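Local coordinates for type IV pilus secretin PilQ family protein (PDB 6W6M) that probably forms the outer-membrane channel for the type IVa competence pilus and is required for natural competence in Vibrio cholerae, at residues 255-260 with 295-300; 531-536 with 548-553; 323-328 with 462-467. All blocks are in the same frame, centred on the assembly; numbering follows the deposited sequence.

Interaction 1 (255-260 with 295-300)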
ATOM      1  N   GLU A 255     -10.144 -49.461  25.211  1.00111.28           N
ATOM      2  CA  GLU A 255      -9.001 -50.357  25.380  1.00111.28           C
ATOM      3  C   GLU A 255      -7.915 -50.010  24.368  1.00111.28           C
ATOM      4  O   GLU A 255      -8.109 -49.183  23.475  1.00111.28           O
ATOM      5  CB  GLU A 255      -9.422 -51.822  25.256  1.00111.28           C
ATOM      6  CG  GLU A 255     -10.163 -52.165  23.983  1.00111.28           C
ATOM      7  CD  GLU A 255     -10.470 -53.641  23.902  1.00111.28           C
ATOM      8  OE1 GLU A 255      -9.612 -54.440  24.325  1.00111.28           O
ATOM      9  OE2 GLU A 255     -11.571 -54.002  23.431  1.00111.28           O
ATOM     10  N   ILE A 256      -6.770 -50.677  24.497  1.00106.38           N
ATOM     11  CA  ILE A 256      -5.570 -50.344  23.738  1.00106.38           C
ATOM     12  C   ILE A 256      -5.174 -51.512  22.844  1.00106.38           C
ATOM     13  O   ILE A 256      -5.248 -52.678  23.246  1.00106.38           O
ATOM     14  CB  ILE A 256      -4.404 -49.938  24.666  1.00106.38           C
ATOM     15  CG1 ILE A 256      -4.111 -51.030  25.685  1.00106.38           C
ATOM     16  CG2 ILE A 256      -4.713 -48.631  25.383  1.00106.38           C
ATOM     17  CD1 ILE A 256      -3.410 -50.525  26.912  1.00106.38           C
ATOM     18  N   ILE A 257      -4.739 -51.180  21.632  1.00101.76           N
ATOM     19  CA  ILE A 257      -4.306 -52.133  20.617  1.00101.76           C
ATOM     20  C   ILE A 257      -2.831 -51.892  20.340  1.00101.76           C
ATOM     21  O   ILE A 257      -2.439 -50.779  19.969  1.00101.76           O
ATOM     22  CB  ILE A 257      -5.119 -51.984  19.320  1.00101.76           C
ATOM     23  CG1 ILE A 257      -6.605 -51.844  19.634  1.00101.76           C
ATOM     24  CG2 ILE A 257      -4.872 -53.153  18.407  1.00101.76           C
ATOM     25  CD1 ILE A 257      -7.463 -51.674  18.423  1.00101.76           C
ATOM     26  N   LYS A 258      -2.018 -52.928  20.500  1.00100.87           N
ATOM     27  CA  LYS A 258      -0.588 -52.812  20.268  1.00100.87           C
ATOM     28  C   LYS A 258      -0.266 -53.144  18.820  1.00100.87           C
ATOM     29  O   LYS A 258      -0.748 -54.144  18.284  1.00100.87           O
ATOM     30  CB  LYS A 258       0.198 -53.726  21.203  1.00100.87           C
ATOM     31  CG  LYS A 258       1.683 -53.490  21.096  1.00100.87           C
ATOM     32  CD  LYS A 258       2.483 -54.164  22.183  1.00100.87           C
ATOM     33  CE  LYS A 258       3.921 -53.680  22.128  1.00100.87           C
ATOM     34  NZ  LYS A 258       4.825 -54.492  22.980  1.00100.87           N
ATOM     35  N   ILE A 259       0.563 -52.310  18.197  1.00 97.25           N
ATOM     36  CA  ILE A 259       0.902 -52.415  16.783  1.00 97.25           C
ATOM     37  C   ILE A 259       2.383 -52.738  16.657  1.00 97.25           C
ATOM     38  O   ILE A 259       3.211 -52.157  17.364  1.00 97.25           O
ATOM     39  CB  ILE A 259       0.561 -51.115  16.036  1.00 97.25           C
ATOM     40  CG1 ILE A 259      -0.933 -50.847  16.118  1.00 97.25           C
ATOM     41  CG2 ILE A 259       0.999 -51.190  14.599  1.00 97.25           C
ATOM     42  CD1 ILE A 259      -1.335 -49.560  15.518  1.00 97.25           C
ATOM     43  N   ASN A 260       2.710 -53.672  15.774  1.00 97.44           N
ATOM     44  CA  ASN A 260       4.087 -53.967  15.412  1.00 97.44           C
ATOM     45  C   ASN A 260       4.191 -54.074  13.901  1.00 97.44           C
ATOM     46  O   ASN A 260       3.241 -54.483  13.230  1.00 97.44           O
ATOM     47  CB  ASN A 260       4.587 -55.256  16.060  1.00 97.44           C
ATOM     48  CG  ASN A 260       3.465 -56.214  16.412  1.00 97.44           C
ATOM     49  OD1 ASN A 260       2.959 -56.940  15.557  1.00 97.44           O
ATOM     50  ND2 ASN A 260       3.086 -56.235  17.681  1.00 97.44           N
ATOM     51  N   LEU A 295      -2.411 -47.850  19.838  1.00102.08           N
ATOM     52  CA  LEU A 295      -3.673 -47.163  19.631  1.00102.08           C
ATOM     53  C   LEU A 295      -4.554 -47.320  20.862  1.00102.08           C
ATOM     54  O   LEU A 295      -4.482 -48.323  21.569  1.00102.08           O
ATOM     55  CB  LEU A 295      -4.402 -47.706  18.405  1.00102.08           C
ATOM     56  CG  LEU A 295      -3.844 -47.208  17.079  1.00102.08           C
ATOM     57  CD1 LEU A 295      -4.571 -47.843  15.916  1.00102.08           C
ATOM     58  CD2 LEU A 295      -3.961 -45.711  17.030  1.00102.08           C
ATOM     59  N   LEU A 296      -5.393 -46.323  21.108  1.00107.70           N
ATOM     60  CA  LEU A 296      -6.319 -46.328  22.235  1.00107.70           C
ATOM     61  C   LEU A 296      -7.698 -45.996  21.687  1.00107.70           C
ATOM     62  O   LEU A 296      -7.940 -44.864  21.263  1.00107.70           O
ATOM     63  CB  LEU A 296      -5.867 -45.328  23.296  1.00107.70           C
ATOM     64  CG  LEU A 296      -6.503 -45.203  24.675  1.00107.70           C
ATOM     65  CD1 LEU A 296      -5.447 -44.805  25.681  1.00107.70           C
ATOM     66  CD2 LEU A 296      -7.589 -44.153  24.639  1.00107.70           C
ATOM     67  N   ILE A 297      -8.595 -46.981  21.669  1.00112.40           N
ATOM     68  CA  ILE A 297      -9.871 -46.871  20.969  1.00112.40           C
ATOM     69  C   ILE A 297     -11.017 -46.964  21.967  1.00112.40           C
ATOM     70  O   ILE A 297     -10.938 -47.697  22.961  1.00112.40           O
ATOM     71  CB  ILE A 297     -10.006 -47.950  19.875  1.00112.40           C
ATOM     72  CG1 ILE A 297      -8.982 -47.717  18.769  1.00112.40           C
ATOM     73  CG2 ILE A 297     -11.410 -47.977  19.309  1.00112.40           C
ATOM     74  CD1 ILE A 297      -8.870 -48.858  17.806  1.00112.40           C
ATOM     75  N   ARG A 298     -12.083 -46.207  21.697  1.00116.64           N
ATOM     76  CA  ARG A 298     -13.295 -46.195  22.516  1.00116.64           C
ATOM     77  C   ARG A 298     -14.499 -46.319  21.586  1.00116.64           C
ATOM     78  O   ARG A 298     -14.832 -45.373  20.867  1.00116.64           O
ATOM     79  CB  ARG A 298     -13.375 -44.928  23.354  1.00116.64           C
ATOM     80  CG  ARG A 298     -14.673 -44.762  24.112  1.00116.64           C
ATOM     81  CD  ARG A 298     -14.639 -43.522  24.979  1.00116.64           C
ATOM     82  NE  ARG A 298     -15.759 -43.466  25.908  1.00116.64           N
ATOM     83  CZ  ARG A 298     -15.828 -44.170  27.030  1.00116.64           C
ATOM     84  NH1 ARG A 298     -14.845 -44.990  27.362  1.00116.64           N
ATOM     85  NH2 ARG A 298     -16.883 -44.062  27.819  1.00116.64           N
ATOM     86  N   GLU A 299     -15.154 -47.480  21.608  1.00119.40           N
ATOM     87  CA  GLU A 299     -16.248 -47.749  20.680  1.00119.40           C
ATOM     88  C   GLU A 299     -17.094 -48.902  21.200  1.00119.40           C
ATOM     89  O   GLU A 299     -16.920 -49.373  22.324  1.00119.40           O
ATOM     90  CB  GLU A 299     -15.711 -48.065  19.283  1.00 30.00           C
ATOM     91  N   LEU A 300     -18.030 -49.342  20.362  1.00121.90           N
ATOM     92  CA  LEU A 300     -18.917 -50.434  20.735  1.00121.90           C
ATOM     93  C   LEU A 300     -18.148 -51.752  20.741  1.00121.90           C
ATOM     94  O   LEU A 300     -17.372 -52.019  19.819  1.00121.90           O
ATOM     95  CB  LEU A 300     -20.091 -50.524  19.760  1.00121.90           C
ATOM     96  CG  LEU A 300     -21.071 -49.350  19.727  1.00121.90           C
ATOM     97  CD1 LEU A 300     -22.078 -49.536  18.614  1.00121.90           C
ATOM     98  CD2 LEU A 300     -21.777 -49.201  21.063  1.00121.90           C
TER

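Interaction 2 (531-536 with 548-553)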
ATOM      1  N   SER A 531      36.240 -28.664 -45.829  1.00 75.20           N
ATOM      2  CA  SER A 531      36.361 -27.319 -46.377  1.00 75.20           C
ATOM      3  C   SER A 531      37.626 -27.198 -47.211  1.00 75.20           C
ATOM      4  O   SER A 531      38.624 -27.862 -46.931  1.00 75.20           O
ATOM      5  CB  SER A 531      36.364 -26.273 -45.263  1.00 75.20           C
ATOM      6  OG  SER A 531      36.527 -24.974 -45.794  1.00 75.20           O
ATOM      7  N   VAL A 532      37.574 -26.348 -48.234  1.00 76.43           N
ATOM      8  CA  VAL A 532      38.699 -26.084 -49.126  1.00 76.43           C
ATOM      9  C   VAL A 532      38.693 -24.609 -49.492  1.00 76.43           C
ATOM     10  O   VAL A 532      37.634 -24.032 -49.739  1.00 76.43           O
ATOM     11  CB  VAL A 532      38.630 -26.936 -50.410  1.00 76.43           C
ATOM     12  CG1 VAL A 532      39.730 -26.555 -51.357  1.00 76.43           C
ATOM     13  CG2 VAL A 532      38.727 -28.399 -50.093  1.00 76.43           C
ATOM     14  N   ASP A 533      39.868 -23.989 -49.536  1.00 80.06           N
ATOM     15  CA  ASP A 533      39.972 -22.711 -50.233  1.00 80.06           C
ATOM     16  C   ASP A 533      41.194 -22.735 -51.132  1.00 80.06           C
ATOM     17  O   ASP A 533      42.277 -23.124 -50.701  1.00 80.06           O
ATOM     18  CB  ASP A 533      40.027 -21.515 -49.286  1.00 80.06           C
ATOM     19  CG  ASP A 533      41.202 -21.555 -48.377  1.00 80.06           C
ATOM     20  OD1 ASP A 533      41.946 -22.544 -48.418  1.00 80.06           O
ATOM     21  OD2 ASP A 533      41.396 -20.582 -47.625  1.00 80.06           O
ATOM     22  N   LYS A 534      41.018 -22.322 -52.380  1.00 80.33           N
ATOM     23  CA  LYS A 534      42.029 -22.592 -53.385  1.00 80.33           C
ATOM     24  C   LYS A 534      42.138 -21.438 -54.366  1.00 80.33           C
ATOM     25  O   LYS A 534      41.475 -20.413 -54.235  1.00 80.33           O
ATOM     26  CB  LYS A 534      41.731 -23.890 -54.125  1.00 80.33           C
ATOM     27  CG  LYS A 534      40.351 -23.990 -54.695  1.00 80.33           C
ATOM     28  CD  LYS A 534      40.293 -25.154 -55.647  1.00 80.33           C
ATOM     29  CE  LYS A 534      38.883 -25.600 -55.914  1.00 80.33           C
ATOM     30  NZ  LYS A 534      38.836 -27.020 -56.347  1.00 80.33           N
ATOM     31  N   VAL A 535      43.028 -21.610 -55.331  1.00 83.01           N
ATOM     32  CA  VAL A 535      43.170 -20.650 -56.429  1.00 83.01           C
ATOM     33  C   VAL A 535      42.280 -21.093 -57.584  1.00 83.01           C
ATOM     34  O   VAL A 535      42.299 -22.280 -57.944  1.00 83.01           O
ATOM     35  CB  VAL A 535      44.632 -20.547 -56.854  1.00 83.01           C
ATOM     36  CG1 VAL A 535      44.782 -19.657 -58.062  1.00 83.01           C
ATOM     37  CG2 VAL A 535      45.453 -20.001 -55.712  1.00 83.01           C
ATOM     38  N   PRO A 536      41.495 -20.189 -58.181  1.00 84.41           N
ATOM     39  CA  PRO A 536      40.354 -20.623 -59.006  1.00 84.41           C
ATOM     40  C   PRO A 536      40.609 -21.728 -60.021  1.00 84.41           C
ATOM     41  O   PRO A 536      39.724 -22.568 -60.223  1.00 84.41           O
ATOM     42  CB  PRO A 536      39.939 -19.312 -59.670  1.00 84.41           C
ATOM     43  CG  PRO A 536      40.152 -18.332 -58.597  1.00 84.41           C
ATOM     44  CD  PRO A 536      41.420 -18.746 -57.902  1.00 84.41           C
ATOM     45  N   PHE A 548      48.336 -25.103 -54.199  1.00 86.42           N
ATOM     46  CA  PHE A 548      47.482 -23.944 -54.424  1.00 86.42           C
ATOM     47  C   PHE A 548      46.196 -24.013 -53.612  1.00 86.42           C
ATOM     48  O   PHE A 548      45.174 -23.465 -54.019  1.00 86.42           O
ATOM     49  CB  PHE A 548      47.133 -23.806 -55.902  1.00 86.42           C
ATOM     50  CG  PHE A 548      48.307 -23.540 -56.787  1.00 86.42           C
ATOM     51  CD1 PHE A 548      48.793 -22.255 -56.943  1.00 86.42           C
ATOM     52  CD2 PHE A 548      48.910 -24.567 -57.486  1.00 86.42           C
ATOM     53  CE1 PHE A 548      49.863 -22.008 -57.764  1.00 86.42           C
ATOM     54  CE2 PHE A 548      49.980 -24.322 -58.302  1.00 86.42           C
ATOM     55  CZ  PHE A 548      50.456 -23.042 -58.444  1.00 86.42           C
ATOM     56  N   ARG A 549      46.204 -24.665 -52.456  1.00 82.47           N
ATOM     57  CA  ARG A 549      44.944 -24.868 -51.751  1.00 82.47           C
ATOM     58  C   ARG A 549      45.212 -25.208 -50.296  1.00 82.47           C
ATOM     59  O   ARG A 549      46.243 -25.790 -49.955  1.00 82.47           O
ATOM     60  CB  ARG A 549      44.122 -25.974 -52.403  1.00 82.47           C
ATOM     61  CG  ARG A 549      44.645 -27.345 -52.147  1.00 82.47           C
ATOM     62  CD  ARG A 549      44.060 -28.331 -53.100  1.00 82.47           C
ATOM     63  NE  ARG A 549      44.597 -29.659 -52.871  1.00 82.47           N
ATOM     64  CZ  ARG A 549      44.535 -30.649 -53.749  1.00 82.47           C
ATOM     65  NH1 ARG A 549      43.966 -30.460 -54.925  1.00 82.47           N
ATOM     66  NH2 ARG A 549      45.054 -31.825 -53.450  1.00 82.47           N
ATOM     67  N   ARG A 550      44.255 -24.851 -49.443  1.00 78.68           N
ATOM     68  CA  ARG A 550      44.220 -25.308 -48.061  1.00 78.68           C
ATOM     69  C   ARG A 550      42.993 -26.178 -47.873  1.00 78.68           C
ATOM     70  O   ARG A 550      41.912 -25.846 -48.369  1.00 78.68           O
ATOM     71  CB  ARG A 550      44.194 -24.147 -47.074  1.00 78.68           C
ATOM     72  CG  ARG A 550      43.993 -24.588 -45.648  1.00 78.68           C
ATOM     73  CD  ARG A 550      44.221 -23.457 -44.686  1.00 78.68           C
ATOM     74  NE  ARG A 550      43.370 -22.319 -44.986  1.00 78.68           N
ATOM     75  CZ  ARG A 550      43.541 -21.107 -44.482  1.00 78.68           C
ATOM     76  NH1 ARG A 550      44.541 -20.866 -43.654  1.00 78.68           N
ATOM     77  NH2 ARG A 550      42.715 -20.133 -44.814  1.00 78.68           N
ATOM     78  N   THR A 551      43.172 -27.285 -47.164  1.00 76.75           N
ATOM     79  CA  THR A 551      42.168 -28.317 -46.971  1.00 76.75           C
ATOM     80  C   THR A 551      41.984 -28.601 -45.484  1.00 76.75           C
ATOM     81  O   THR A 551      42.957 -28.709 -44.731  1.00 76.75           O
ATOM     82  CB  THR A 551      42.577 -29.592 -47.713  1.00 76.75           C
ATOM     83  OG1 THR A 551      43.842 -30.046 -47.226  1.00 76.75           O
ATOM     84  CG2 THR A 551      42.660 -29.366 -49.201  1.00 76.75           C
ATOM     85  N   TYR A 552      40.723 -28.734 -45.069  1.00 76.25           N
ATOM     86  CA  TYR A 552      40.370 -28.938 -43.669  1.00 76.25           C
ATOM     87  C   TYR A 552      39.324 -30.034 -43.577  1.00 76.25           C
ATOM     88  O   TYR A 552      38.399 -30.062 -44.388  1.00 76.25           O
ATOM     89  CB  TYR A 552      39.838 -27.639 -43.069  1.00 76.25           C
ATOM     90  CG  TYR A 552      39.352 -27.754 -41.652  1.00 76.25           C
ATOM     91  CD1 TYR A 552      40.244 -27.811 -40.590  1.00 76.25           C
ATOM     92  CD2 TYR A 552      38.004 -27.827 -41.372  1.00 76.25           C
ATOM     93  CE1 TYR A 552      39.805 -27.920 -39.300  1.00 76.25           C
ATOM     94  CE2 TYR A 552      37.557 -27.944 -40.085  1.00 76.25           C
ATOM     95  CZ  TYR A 552      38.459 -27.988 -39.052  1.00 76.25           C
ATOM     96  OH  TYR A 552      38.007 -28.101 -37.764  1.00 76.25           O
ATOM     97  N   GLU A 553      39.459 -30.927 -42.601  1.00 76.21           N
ATOM     98  CA  GLU A 553      38.507 -32.017 -42.447  1.00 76.21           C
ATOM     99  C   GLU A 553      38.378 -32.444 -40.994  1.00 76.21           C
ATOM    100  O   GLU A 553      39.380 -32.618 -40.297  1.00 76.21           O
ATOM    101  CB  GLU A 553      38.915 -33.202 -43.286  1.00 76.21           C
ATOM    102  CG  GLU A 553      37.942 -34.325 -43.226  1.00 76.21           C
ATOM    103  CD  GLU A 553      38.348 -35.472 -44.107  1.00 76.21           C
ATOM    104  OE1 GLU A 553      39.424 -35.381 -44.732  1.00 76.21           O
ATOM    105  OE2 GLU A 553      37.591 -36.462 -44.184  1.00 76.21           O
TER

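Interaction 3 (323-328 with 462-467)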
ATOM      1  N   ILE A 323      18.114 -51.223  -6.257  1.00 63.35           N
ATOM      2  CA  ILE A 323      18.035 -50.622  -7.586  1.00 63.35           C
ATOM      3  C   ILE A 323      19.396 -50.062  -7.976  1.00 63.35           C
ATOM      4  O   ILE A 323      20.065 -49.406  -7.172  1.00 63.35           O
ATOM      5  CB  ILE A 323      16.947 -49.526  -7.670  1.00 63.35           C
ATOM      6  CG1 ILE A 323      15.557 -50.125  -7.471  1.00 63.35           C
ATOM      7  CG2 ILE A 323      16.973 -48.832  -9.012  1.00 63.35           C
ATOM      8  CD1 ILE A 323      15.012 -49.945  -6.096  1.00 63.35           C
ATOM      9  N   GLU A 324      19.833 -50.370  -9.192  1.00 61.72           N
ATOM     10  CA  GLU A 324      21.124 -49.898  -9.665  1.00 61.72           C
ATOM     11  C   GLU A 324      21.089 -49.345 -11.082  1.00 61.72           C
ATOM     12  O   GLU A 324      20.797 -50.056 -12.033  1.00 61.72           O
ATOM     13  CB  GLU A 324      22.170 -51.006  -9.579  1.00 61.72           C
ATOM     14  CG  GLU A 324      23.554 -50.545  -9.994  1.00 61.72           C
ATOM     15  CD  GLU A 324      24.595 -51.630  -9.861  1.00 61.72           C
ATOM     16  OE1 GLU A 324      24.228 -52.758  -9.478  1.00 61.72           O
ATOM     17  OE2 GLU A 324      25.779 -51.352 -10.140  1.00 61.72           O
ATOM     18  N   ALA A 325      21.403 -48.065 -11.202  1.00 57.07           N
ATOM     19  CA  ALA A 325      21.447 -47.379 -12.485  1.00 57.07           C
ATOM     20  C   ALA A 325      22.867 -47.371 -13.034  1.00 57.07           C
ATOM     21  O   ALA A 325      23.839 -47.511 -12.302  1.00 57.07           O
ATOM     22  CB  ALA A 325      20.909 -45.953 -12.360  1.00 57.07           C
ATOM     23  N   ARG A 326      22.982 -47.213 -14.348  1.00 58.79           N
ATOM     24  CA  ARG A 326      24.296 -47.209 -14.982  1.00 58.79           C
ATOM     25  C   ARG A 326      24.300 -46.273 -16.179  1.00 58.79           C
ATOM     26  O   ARG A 326      23.553 -46.487 -17.130  1.00 58.79           O
ATOM     27  CB  ARG A 326      24.693 -48.614 -15.420  1.00 58.79           C
ATOM     28  CG  ARG A 326      26.160 -48.791 -15.577  1.00 58.79           C
ATOM     29  CD  ARG A 326      26.480 -50.063 -16.294  1.00 58.79           C
ATOM     30  NE  ARG A 326      27.901 -50.368 -16.207  1.00 58.79           N
ATOM     31  CZ  ARG A 326      28.613 -50.887 -17.197  1.00 58.79           C
ATOM     32  NH1 ARG A 326      28.034 -51.150 -18.359  1.00 58.79           N
ATOM     33  NH2 ARG A 326      29.904 -51.129 -17.034  1.00 58.79           N
ATOM     34  N   ILE A 327      25.156 -45.260 -16.146  1.00 57.62           N
ATOM     35  CA  ILE A 327      25.240 -44.261 -17.201  1.00 57.62           C
ATOM     36  C   ILE A 327      26.589 -44.416 -17.878  1.00 57.62           C
ATOM     37  O   ILE A 327      27.626 -44.363 -17.208  1.00 57.62           O
ATOM     38  CB  ILE A 327      25.067 -42.839 -16.653  1.00 57.62           C
ATOM     39  CG1 ILE A 327      23.656 -42.656 -16.113  1.00 57.62           C
ATOM     40  CG2 ILE A 327      25.350 -41.816 -17.722  1.00 57.62           C
ATOM     41  CD1 ILE A 327      23.473 -41.409 -15.335  1.00 57.62           C
ATOM     42  N   VAL A 328      26.580 -44.617 -19.194  1.00 59.60           N
ATOM     43  CA  VAL A 328      27.797 -44.861 -19.957  1.00 59.60           C
ATOM     44  C   VAL A 328      27.882 -43.862 -21.102  1.00 59.60           C
ATOM     45  O   VAL A 328      26.886 -43.609 -21.785  1.00 59.60           O
ATOM     46  CB  VAL A 328      27.837 -46.304 -20.496  1.00 59.60           C
ATOM     47  CG1 VAL A 328      29.143 -46.570 -21.175  1.00 59.60           C
ATOM     48  CG2 VAL A 328      27.634 -47.286 -19.381  1.00 59.60           C
ATOM     49  N   LEU A 462      24.888 -35.699  -9.640  1.00 55.89           N
ATOM     50  CA  LEU A 462      24.569 -37.023 -10.232  1.00 55.89           C
ATOM     51  C   LEU A 462      23.628 -37.771  -9.283  1.00 55.89           C
ATOM     52  O   LEU A 462      24.085 -38.175  -8.206  1.00 55.89           O
ATOM     53  CB  LEU A 462      25.877 -37.792 -10.438  1.00 30.00           C
ATOM     54  CG  LEU A 462      25.747 -39.310 -10.535  1.00 30.00           C
ATOM     55  CD1 LEU A 462      25.333 -39.732 -11.935  1.00 30.00           C
ATOM     56  CD2 LEU A 462      27.050 -39.987 -10.142  1.00 30.00           C
ATOM     57  N   SER A 463      22.359 -37.928  -9.669  1.00 55.31           N
ATOM     58  CA  SER A 463      21.341 -38.349  -8.724  1.00 55.31           C
ATOM     59  C   SER A 463      20.464 -39.462  -9.267  1.00 55.31           C
ATOM     60  O   SER A 463      20.202 -39.549 -10.469  1.00 55.31           O
ATOM     61  CB  SER A 463      20.454 -37.186  -8.313  1.00 55.31           C
ATOM     62  OG  SER A 463      19.725 -36.681  -9.406  1.00 55.31           O
ATOM     63  N   LEU A 464      19.996 -40.297  -8.342  1.00 54.55           N
ATOM     64  CA  LEU A 464      18.996 -41.319  -8.605  1.00 54.55           C
ATOM     65  C   LEU A 464      17.833 -41.153  -7.642  1.00 54.55           C
ATOM     66  O   LEU A 464      18.034 -41.037  -6.434  1.00 54.55           O
ATOM     67  CB  LEU A 464      19.590 -42.717  -8.471  1.00 54.55           C
ATOM     68  CG  LEU A 464      18.644 -43.902  -8.650  1.00 54.55           C
ATOM     69  CD1 LEU A 464      18.065 -43.940 -10.042  1.00 54.55           C
ATOM     70  CD2 LEU A 464      19.355 -45.190  -8.335  1.00 54.55           C
ATOM     71  N   LYS A 465      16.617 -41.159  -8.184  1.00 58.55           N
ATOM     72  CA  LYS A 465      15.392 -40.971  -7.416  1.00 58.55           C
ATOM     73  C   LYS A 465      14.386 -42.020  -7.854  1.00 58.55           C
ATOM     74  O   LYS A 465      14.024 -42.059  -9.033  1.00 58.55           O
ATOM     75  CB  LYS A 465      14.833 -39.583  -7.662  1.00 58.55           C
ATOM     76  CG  LYS A 465      14.409 -38.847  -6.446  1.00 58.55           C
ATOM     77  CD  LYS A 465      14.205 -37.403  -6.781  1.00 58.55           C
ATOM     78  CE  LYS A 465      15.436 -36.850  -7.451  1.00 58.55           C
ATOM     79  NZ  LYS A 465      16.655 -37.076  -6.630  1.00 58.55           N
ATOM     80  N   VAL A 466      13.913 -42.861  -6.932  1.00 62.03           N
ATOM     81  CA  VAL A 466      13.121 -44.012  -7.353  1.00 62.03           C
ATOM     82  C   VAL A 466      12.018 -44.353  -6.357  1.00 62.03           C
ATOM     83  O   VAL A 466      12.155 -44.159  -5.142  1.00 62.03           O
ATOM     84  CB  VAL A 466      14.038 -45.231  -7.623  1.00 62.03           C
ATOM     85  CG1 VAL A 466      14.751 -45.666  -6.368  1.00 62.03           C
ATOM     86  CG2 VAL A 466      13.266 -46.373  -8.245  1.00 62.03           C
ATOM     87  N   THR A 467      10.883 -44.846  -6.915  1.00 68.16           N
ATOM     88  CA  THR A 467       9.814 -45.516  -6.164  1.00 68.16           C
ATOM     89  C   THR A 467       9.443 -46.847  -6.816  1.00 68.16           C
ATOM     90  O   THR A 467       8.994 -46.876  -7.971  1.00 68.16           O
ATOM     91  CB  THR A 467       8.560 -44.643  -6.047  1.00 68.16           C
ATOM     92  OG1 THR A 467       8.924 -43.273  -5.859  1.00 68.16           O
ATOM     93  CG2 THR A 467       7.729 -45.077  -4.856  1.00 68.16           C
TER

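Interaction 1 (255-260 with 295-300)
Leu-295 and Ile-259 cross at a slant, CD1 of Leu-295 lying 3.7 Å from CD1 of Ile-259, which reaches in from just past the end of its strand. CG of Leu-295 stands anti to the carbonyl carbon (chi1 -77°) and is 3.8 Å from that same Ile-259 CD1. Ile-257 and Ile-297 stand on the same face of this antiparallel strand pair as Leu-295 and also cross at a slant; their CD1 ends lie close together, though exactly how close is doubtful. On the other face CG2 of Ile-256 rests against CD1 of Leu-296 at 3.9 Å, while the CG1 branch of Ile-256 leads away.

In the backbone beneath, Glu-255 with Ile-297 and Ile-257 with Leu-295 each form a hydrogen-bonded pair; the bond from Leu-295 N to Ile-257 O, 2.9 Å long, is nearly straight (175°). Helices 264-271 and 303-314 cover the Ile-257 face, and a second subunit packs on Ile-256 and Leu-296. The order strand, helix, strand, strand, helix agrees with the KH-like ring-building motif of secretin periplasmic domains. Chemically, the contact divides its work: backbone amides and carbonyls pair in regular order, while branched aliphatic groups give one face to the helices and the other to the ring interface.

Interaction 2 (531-536 with 548-553)
The guanidinium of Arg-550 and the carboxylate of Asp-533 lie almost parallel, their planes 12° apart, and they meet at an edge of the guanidinium. NH2 of Arg-550 reaches OD2 of Asp-533 on its syn side at 3.1 Å, a salt bridge made through one nitrogen with the partner tilted somewhat from both planes. A second flat group, the ring of Tyr-552, receives CB of Ser-531 at its edge, near the ring plane; the OH of Tyr-552 is hydrogen-bonded to Gln-554 OE1. The Phe-548 ring has CG2 of Val-535 beside it at an oblique angle, and that methyl lies 4.2 Å from Phe-548 CB.

Strands 531-534 and 549-553 run antiparallel (174°), with Ser-531/Tyr-552 and Asp-533/Arg-550 as hydrogen-bonded pairs. CG of Asp-533 sits between its backbone N and carbonyl carbon (chi1 61°); the carboxylate end comes nearer the partner strand than CB does. The Arg-550 chain bends at chi3, where NE turns out of the extended line. OD1 of Asp-533 makes a further, weak bond of 3.4 Å to Arg-550 N, which already donates to Asp-533 O at 2.9 Å. On the opposite face of the sheet from the ion pair, CB of Lys-534 and CB of Arg-549 approach to 3.6 Å, yet NZ of Lys-534 forms a salt bridge with Asp-540. Next to them, Val-532 and Thr-551 run side by side.

A loop joins these neighbouring strands of the secretin barrel sheet, which continues through 532-534 into a third subunit. Since Arg-550 NH1 bonds Ala-383 O, its guanidinium has two partners. The positive neighbour would probably favour the ionised form of the buried Asp-533; within the chain, the ion pair probably supplements the strand pairing, beside the edge where 532-534 meet that subunit.

Interaction 3 (323-328 with 462-467)
Strands 323-328 and 462-467 lie in two facing layers, their axes 9.0 Å apart at closest and their directions 142° from parallel, with no hydrogen bond between them. What joins them is a row of aliphatic side chains from every second residue: Ile-323, Ala-325 and Ile-327 on one strand, Leu-462, Leu-464 and Val-466 on the other, each with its CB directed toward the opposing segment.

Leu-464 occupies the middle of the row and uses both of its branches. Its CG is anti to the backbone N (chi1 177°), and the fork beyond it sends CD1 to CB of Ala-325 at 4.2 Å and CD2 to CG2 of Ile-323 at 4.4 Å. The small Ala-325 thus faces the long leucine, and their CA atoms, 7.6 Å apart, are the closest CA pair between the two segments. Toward one end, CD1 of Ile-323 meets CG1 of Val-466 at 4.3 Å. Toward the other, CD1 of Ile-327 and CD1 of Leu-462 come together at 4.2 Å. The closest approaches are all methyl to methyl, at van der Waals distances, and all six residues are buried.

Other strands extend the same apolar layer: Leu-464 also touches Ile-436 and Val-482, while Ile-323 lies on Val-564 and Ile-327 on Ile-562. The backbone of 323-328 bonds to strands 404-429 and 549-568 on its two sides, whereas 462-467 belongs to the separate four-stranded sheet of residues 434-513. Two sheets packed face to face through an aliphatic interior are consistent with the nested double barrel of secretins, in which an inner, gate-forming wall lies against the outer barrel.

The three contacts follow one another along an elongated chain, none touching another. Interaction 1 lies in a small helix-covered domain, probably periplasmic as in other secretins, its centre about 42 Å from that of interaction 3, where two sheets of the secretin barrel region pack together. Interaction 2 is farther along, centre to centre about 49 Å from interaction 3 and about 89 Å from interaction 1. Interaction 2 and the 323-328 side of interaction 3 belong to the same sheet, although their nearest atoms remain about 25 Å apart. Together they illustrate strand pairing on opposite sides of the chain's centre, with sheet-on-sheet packing nearer to it, each touched by neighbouring subunits of the fourteen-chain ring.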